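Local coordinates for protein adenosyl-chloride synthase (Thermotoga maritima, PDB 2ZBV) that binds adenosine between subunits and probably acts on S-adenosyl-L-methionine, as SAM hydrolases and SAM-dependent halogenases do, at residues I2-D7 with A29-I34; V62-V67 with I131-A136. One frame throughout, in Å; residues are numbered along the deposited sequence.

Interaction 1 (I2-D7 with A29-I34). With ADN (adenosine), chain D.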
# COMPACT_ATOMS: atom_id res chain seq x y z
N ILE A 2 7.22 6.92 -14.45
CA ILE A 2 8.11 5.90 -13.93
C ILE A 2 7.29 4.77 -13.29
O ILE A 2 6.47 5.03 -12.41
CB ILE A 2 9.06 6.50 -12.85
CG1 ILE A 2 10.13 7.37 -13.53
CG2 ILE A 2 9.73 5.40 -12.05
CD1 ILE A 2 10.99 8.15 -12.54
N GLY A 3 7.50 3.53 -13.75
CA GLY A 3 6.80 2.38 -13.19
C GLY A 3 7.73 1.79 -12.14
O GLY A 3 8.84 1.40 -12.47
N PHE A 4 7.26 1.69 -10.90
CA PHE A 4 8.09 1.25 -9.77
C PHE A 4 7.74 -0.16 -9.27
O PHE A 4 6.61 -0.42 -8.85
CB PHE A 4 7.91 2.30 -8.66
CG PHE A 4 9.02 2.37 -7.64
CD1 PHE A 4 10.18 1.59 -7.75
CD2 PHE A 4 8.89 3.22 -6.53
CE1 PHE A 4 11.19 1.67 -6.78
CE2 PHE A 4 9.89 3.31 -5.55
CZ PHE A 4 11.05 2.52 -5.68
N LEU A 5 8.72 -1.07 -9.30
CA LEU A 5 8.53 -2.46 -8.87
C LEU A 5 9.68 -2.94 -7.96
O LEU A 5 10.85 -2.85 -8.34
CB LEU A 5 8.43 -3.36 -10.11
CG LEU A 5 8.32 -4.88 -10.02
CD1 LEU A 5 7.13 -5.29 -9.17
CD2 LEU A 5 8.14 -5.45 -11.44
N THR A 6 9.36 -3.44 -6.77
CA THR A 6 10.38 -3.93 -5.82
C THR A 6 9.83 -5.03 -4.89
O THR A 6 8.65 -5.39 -4.96
CB THR A 6 10.89 -2.82 -4.87
OG1 THR A 6 9.93 -2.60 -3.83
CG2 THR A 6 11.13 -1.49 -5.62
N ASP A 7 10.70 -5.52 -4.02
CA ASP A 7 10.34 -6.53 -3.02
C ASP A 7 10.57 -5.89 -1.65
O ASP A 7 10.74 -6.58 -0.65
CB ASP A 7 11.23 -7.78 -3.18
CG ASP A 7 12.72 -7.49 -2.95
OD1 ASP A 7 13.13 -6.32 -3.09
OD2 ASP A 7 13.49 -8.43 -2.66
N ALA A 29 8.18 14.43 -11.61
CA ALA A 29 8.17 13.01 -11.95
C ALA A 29 6.87 12.33 -11.53
O ALA A 29 6.37 12.57 -10.43
CB ALA A 29 9.36 12.30 -11.29
N GLU A 30 6.33 11.49 -12.41
CA GLU A 30 5.11 10.76 -12.13
C GLU A 30 5.50 9.32 -11.81
O GLU A 30 5.93 8.57 -12.69
CB GLU A 30 4.18 10.77 -13.35
CG GLU A 30 2.86 10.05 -13.11
CD GLU A 30 2.01 10.73 -12.05
OE1 GLU A 30 1.58 11.88 -12.30
OE2 GLU A 30 1.77 10.13 -10.98
N ILE A 31 5.34 8.93 -10.55
CA ILE A 31 5.70 7.59 -10.11
C ILE A 31 4.48 6.72 -9.90
O ILE A 31 3.61 7.03 -9.09
CB ILE A 31 6.49 7.65 -8.79
CG1 ILE A 31 7.68 8.61 -8.94
CG2 ILE A 31 6.99 6.26 -8.41
CD1 ILE A 31 8.43 8.89 -7.63
N ILE A 32 4.40 5.62 -10.64
CA ILE A 32 3.28 4.71 -10.48
C ILE A 32 3.83 3.40 -9.95
O ILE A 32 4.68 2.79 -10.57
CB ILE A 32 2.55 4.43 -11.80
CG1 ILE A 32 2.00 5.75 -12.37
CG2 ILE A 32 1.43 3.40 -11.57
CD1 ILE A 32 1.10 5.59 -13.58
N ASP A 33 3.36 3.00 -8.78
CA ASP A 33 3.81 1.76 -8.17
C ASP A 33 3.14 0.59 -8.87
O ASP A 33 1.92 0.55 -9.02
CB ASP A 33 3.44 1.75 -6.69
CG ASP A 33 4.16 2.83 -5.89
OD1 ASP A 33 3.55 3.38 -4.95
OD2 ASP A 33 5.35 3.11 -6.19
N ILE A 34 3.94 -0.35 -9.33
CA ILE A 34 3.43 -1.55 -9.97
C ILE A 34 3.09 -2.44 -8.77
O ILE A 34 1.97 -2.93 -8.64
CB ILE A 34 4.50 -2.16 -10.89
CG1 ILE A 34 4.70 -1.22 -12.10
CG2 ILE A 34 4.07 -3.56 -11.36
CD1 ILE A 34 5.82 -1.62 -13.04
O5' ADN D . 18.95 -2.84 -1.84
C5' ADN D . 17.61 -3.37 -1.88
C4' ADN D . 17.67 -4.89 -2.05
O4' ADN D . 18.35 -5.54 -0.93
C3' ADN D . 16.27 -5.54 -2.12
O3' ADN D . 15.82 -5.61 -3.48
C2' ADN D . 16.49 -6.92 -1.47
O2' ADN D . 16.23 -7.99 -2.38
C1' ADN D . 17.95 -6.93 -0.99
N9 ADN D . 18.04 -7.56 0.33
C8 ADN D . 17.53 -7.05 1.51
N7 ADN D . 17.79 -7.86 2.50
C5 ADN D . 18.46 -8.93 2.03
C6 ADN D . 18.99 -10.12 2.61
N6 ADN D . 18.86 -10.36 3.97
N1 ADN D . 19.63 -11.00 1.81
C2 ADN D . 19.77 -10.79 0.49
N3 ADN D . 19.29 -9.69 -0.10
C4 ADN D . 18.64 -8.75 0.62
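Four backbone hydrogen bonds tie Ile-2 to Phe-4 against Glu-30 to Ile-34, the two chains running the same way. Ile-2 spends both its polar backbone atoms here: its N donates to Glu-30 O at 2.7 Å, almost in line with the carbonyl bond, and its O takes the N-H of Ile-32 at 2.8 Å, again almost head-on. Phe-4 does the same two residues on. Its N reaches Ile-32 O in the plane of that carbonyl, while its O accepts from Ile-34 N at 2.7 Å, with the donor 26° above the carbonyl plane, at the residue where the backbone changes direction. Gly-3 gives its own N and O to strand 62-66 instead, and toward 29-34 its CA makes a CA-H...O contact with Ile-32 O. These are the two strands of a right-handed beta-alpha-beta crossover, with helix 14-25 as the connection; that helix covers the face bearing Ile-2, Phe-4 and Ile-31.

On this face Phe-4, CG anti to the backbone N, lies alongside Ile-31 and Asp-33. Its CD2 sits 4.0 Å from Ile-31 CG2 and 3.6 Å from Asp-33 OD2, the ring and carboxylate planes 46° apart. Both acids are satisfied from outside: Asp-33 OD1 by a salt bridge with Lys-19 and OD2 by a hydrogen bond with His-36, whose ring also meets Phe-4 edge-to-face, and Glu-30 by a salt bridge with Lys-23 of the second subunit. On the other face Ile-34 tucks CD1 under Gly-3, 4.0 Å from Gly-3 C. Past the strand end, Asp-7 holds the adenosine ribose two-pronged, OD1 accepting from O3' and OD2 from O2', each at 2.8 Å.

Interaction 2 (V62-V67 with I131-A136). With ADN (adenosine), chain D.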
# COMPACT_ATOMS: atom_id res chain seq x y z
N VAL A 62 9.80 4.64 -18.14
CA VAL A 62 11.04 4.18 -17.51
C VAL A 62 10.63 3.33 -16.31
O VAL A 62 9.90 3.79 -15.44
CB VAL A 62 11.90 5.37 -17.00
CG1 VAL A 62 13.08 4.83 -16.21
CG2 VAL A 62 12.40 6.21 -18.18
N PHE A 63 11.09 2.09 -16.27
CA PHE A 63 10.76 1.19 -15.17
C PHE A 63 11.90 1.05 -14.17
O PHE A 63 13.04 0.76 -14.55
CB PHE A 63 10.40 -0.20 -15.73
CG PHE A 63 9.12 -0.22 -16.52
CD1 PHE A 63 7.89 -0.44 -15.89
CD2 PHE A 63 9.14 -0.03 -17.90
CE1 PHE A 63 6.70 -0.46 -16.63
CE2 PHE A 63 7.95 -0.05 -18.65
CZ PHE A 63 6.72 -0.27 -18.00
N LEU A 64 11.59 1.28 -12.90
CA LEU A 64 12.58 1.15 -11.83
C LEU A 64 12.29 -0.19 -11.18
O LEU A 64 11.31 -0.32 -10.45
CB LEU A 64 12.40 2.29 -10.84
CG LEU A 64 13.25 2.30 -9.56
CD1 LEU A 64 14.74 2.18 -9.89
CD2 LEU A 64 12.95 3.59 -8.83
N VAL A 65 13.12 -1.19 -11.47
CA VAL A 65 12.89 -2.53 -10.97
C VAL A 65 14.01 -2.97 -10.03
O VAL A 65 15.12 -3.24 -10.47
CB VAL A 65 12.80 -3.53 -12.15
CG1 VAL A 65 12.33 -4.90 -11.65
CG2 VAL A 65 11.86 -2.98 -13.21
N VAL A 66 13.69 -3.06 -8.75
CA VAL A 66 14.69 -3.43 -7.77
C VAL A 66 14.34 -4.58 -6.83
O VAL A 66 13.74 -4.39 -5.77
CB VAL A 66 15.10 -2.20 -6.91
CG1 VAL A 66 16.30 -2.55 -6.03
CG2 VAL A 66 15.44 -1.01 -7.81
N VAL A 67 14.72 -5.78 -7.26
CA VAL A 67 14.59 -7.02 -6.49
C VAL A 67 16.05 -7.38 -6.69
O VAL A 67 16.45 -7.97 -7.70
CB VAL A 67 13.67 -8.04 -7.17
CG1 VAL A 67 13.58 -9.31 -6.33
CG2 VAL A 67 12.28 -7.43 -7.35
N ILE A 131 21.55 4.54 -6.47
CA ILE A 131 21.94 4.41 -7.87
C ILE A 131 20.77 4.24 -8.85
O ILE A 131 20.66 4.99 -9.82
CB ILE A 131 22.90 3.22 -8.06
CG1 ILE A 131 24.14 3.40 -7.17
CG2 ILE A 131 23.28 3.08 -9.53
CD1 ILE A 131 25.16 2.26 -7.28
N PHE A 132 19.92 3.25 -8.60
CA PHE A 132 18.79 2.98 -9.50
C PHE A 132 17.73 4.06 -9.58
O PHE A 132 17.37 4.49 -10.68
CB PHE A 132 18.13 1.65 -9.12
CG PHE A 132 19.01 0.45 -9.31
CD1 PHE A 132 19.59 0.19 -10.56
CD2 PHE A 132 19.27 -0.42 -8.26
CE1 PHE A 132 20.41 -0.91 -10.75
CE2 PHE A 132 20.09 -1.54 -8.44
CZ PHE A 132 20.66 -1.79 -9.68
N ALA A 133 17.22 4.50 -8.43
CA ALA A 133 16.18 5.52 -8.43
C ALA A 133 16.63 6.81 -9.11
O ALA A 133 15.95 7.31 -10.01
CB ALA A 133 15.71 5.81 -6.99
N PRO A 134 17.78 7.38 -8.71
CA PRO A 134 18.20 8.62 -9.37
C PRO A 134 18.43 8.46 -10.87
O PRO A 134 18.12 9.36 -11.65
CB PRO A 134 19.45 9.02 -8.59
CG PRO A 134 19.96 7.71 -8.02
CD PRO A 134 18.69 7.03 -7.60
N VAL A 135 18.97 7.31 -11.27
CA VAL A 135 19.20 7.06 -12.69
C VAL A 135 17.86 7.05 -13.44
O VAL A 135 17.73 7.67 -14.50
CB VAL A 135 19.94 5.73 -12.90
CG1 VAL A 135 19.84 5.29 -14.36
CG2 VAL A 135 21.42 5.91 -12.53
N ALA A 136 16.87 6.36 -12.88
CA ALA A 136 15.55 6.31 -13.50
C ALA A 136 14.99 7.73 -13.57
O ALA A 136 14.38 8.12 -14.56
CB ALA A 136 14.61 5.41 -12.70
O5' ADN D . 18.95 -2.84 -1.84
C5' ADN D . 17.61 -3.37 -1.88
C4' ADN D . 17.67 -4.89 -2.05
O4' ADN D . 18.35 -5.54 -0.93
C3' ADN D . 16.27 -5.54 -2.12
O3' ADN D . 15.82 -5.61 -3.48
C2' ADN D . 16.49 -6.92 -1.47
O2' ADN D . 16.23 -7.99 -2.38
C1' ADN D . 17.95 -6.93 -0.99
N9 ADN D . 18.04 -7.56 0.33
C8 ADN D . 17.53 -7.05 1.51
N7 ADN D . 17.79 -7.86 2.50
C5 ADN D . 18.46 -8.93 2.03
C6 ADN D . 18.99 -10.12 2.61
N6 ADN D . 18.86 -10.36 3.97
N1 ADN D . 19.63 -11.00 1.81
C2 ADN D . 19.77 -10.79 0.49
N3 ADN D . 19.29 -9.69 -0.10
C4 ADN D . 18.64 -8.75 0.62
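Strand 62-66 and helix 127-140 pack as layers of an alpha/beta domain, the helix lying along the strand on one face of the mixed sheet, their directions opposed at 177°, with the short segments' axes 8.6 Å apart at closest approach. Where side chain meets side chain the contact is apolar. Val-62, Leu-64 and Val-66 all send their CB toward the helix, and Leu-64 is the central one. With CG anti to the backbone N (chi1 175°), it spreads its two methyls over the consecutive residues Phe-132 and Ala-133: CD1 comes within 3.5 Å of Phe-132 CB, while CD2 sits 4.0 Å from Ala-133 CB. An alanine here would remove both methyl branches and would probably leave Phe-132 and Ala-133 poorly packed against the strand.

The short side chain of Ala-136 goes with the closest backbone approach, 6.2 Å from its CA to Leu-64 CA; its CB meets Val-62 CG1 at 3.9 Å. Two residues earlier, Pro-134 faces away from the strand, toward helix 14-25; having no N-H, it leaves the helix kinked at that point, although Ala-136 N still bonds to Phe-132 O.

At the C-terminal end of the strand and just beyond it, Val-66 and Val-67 line the adenosine pocket; Val-66 O lies 3.3 Å from the ribose O3', a close approach, and Val-67 O accepts a hydrogen bond from Asn-93 ND2. Phe-132, not itself among the pocket residues, backs Val-66 and so probably helps to place it: its ring crosses that valine obliquely and also packs on strand 87-91. The methyl it touches is Val-66 CG2, 3.9 Å from Phe-132 CD2, whereas CG1 is the branch nearer the ribose.

How the interactions relate
Both contacts belong to the same sheet, but interaction 1 joins two of its strands edge to edge through polar backbone groups, while interaction 2 lays a helix on its face through apolar side chains. Strands 2-6 and 62-66 are neighbours, linked by probable hydrogen bonds from Leu-64 N to Gly-3 O and from Val-66 N to Leu-5 O; Phe-4 CE1 also packs on Leu-64 CD2. Interaction 2 is wholly buried, with no other subunit touching it. Interaction 1 is mostly buried too, yet at and beside strand 31-33, outermost in this chain, Glu-30, Ile-31 and Asp-33 are partly exposed and a second subunit packs. Both reach the same adenosine.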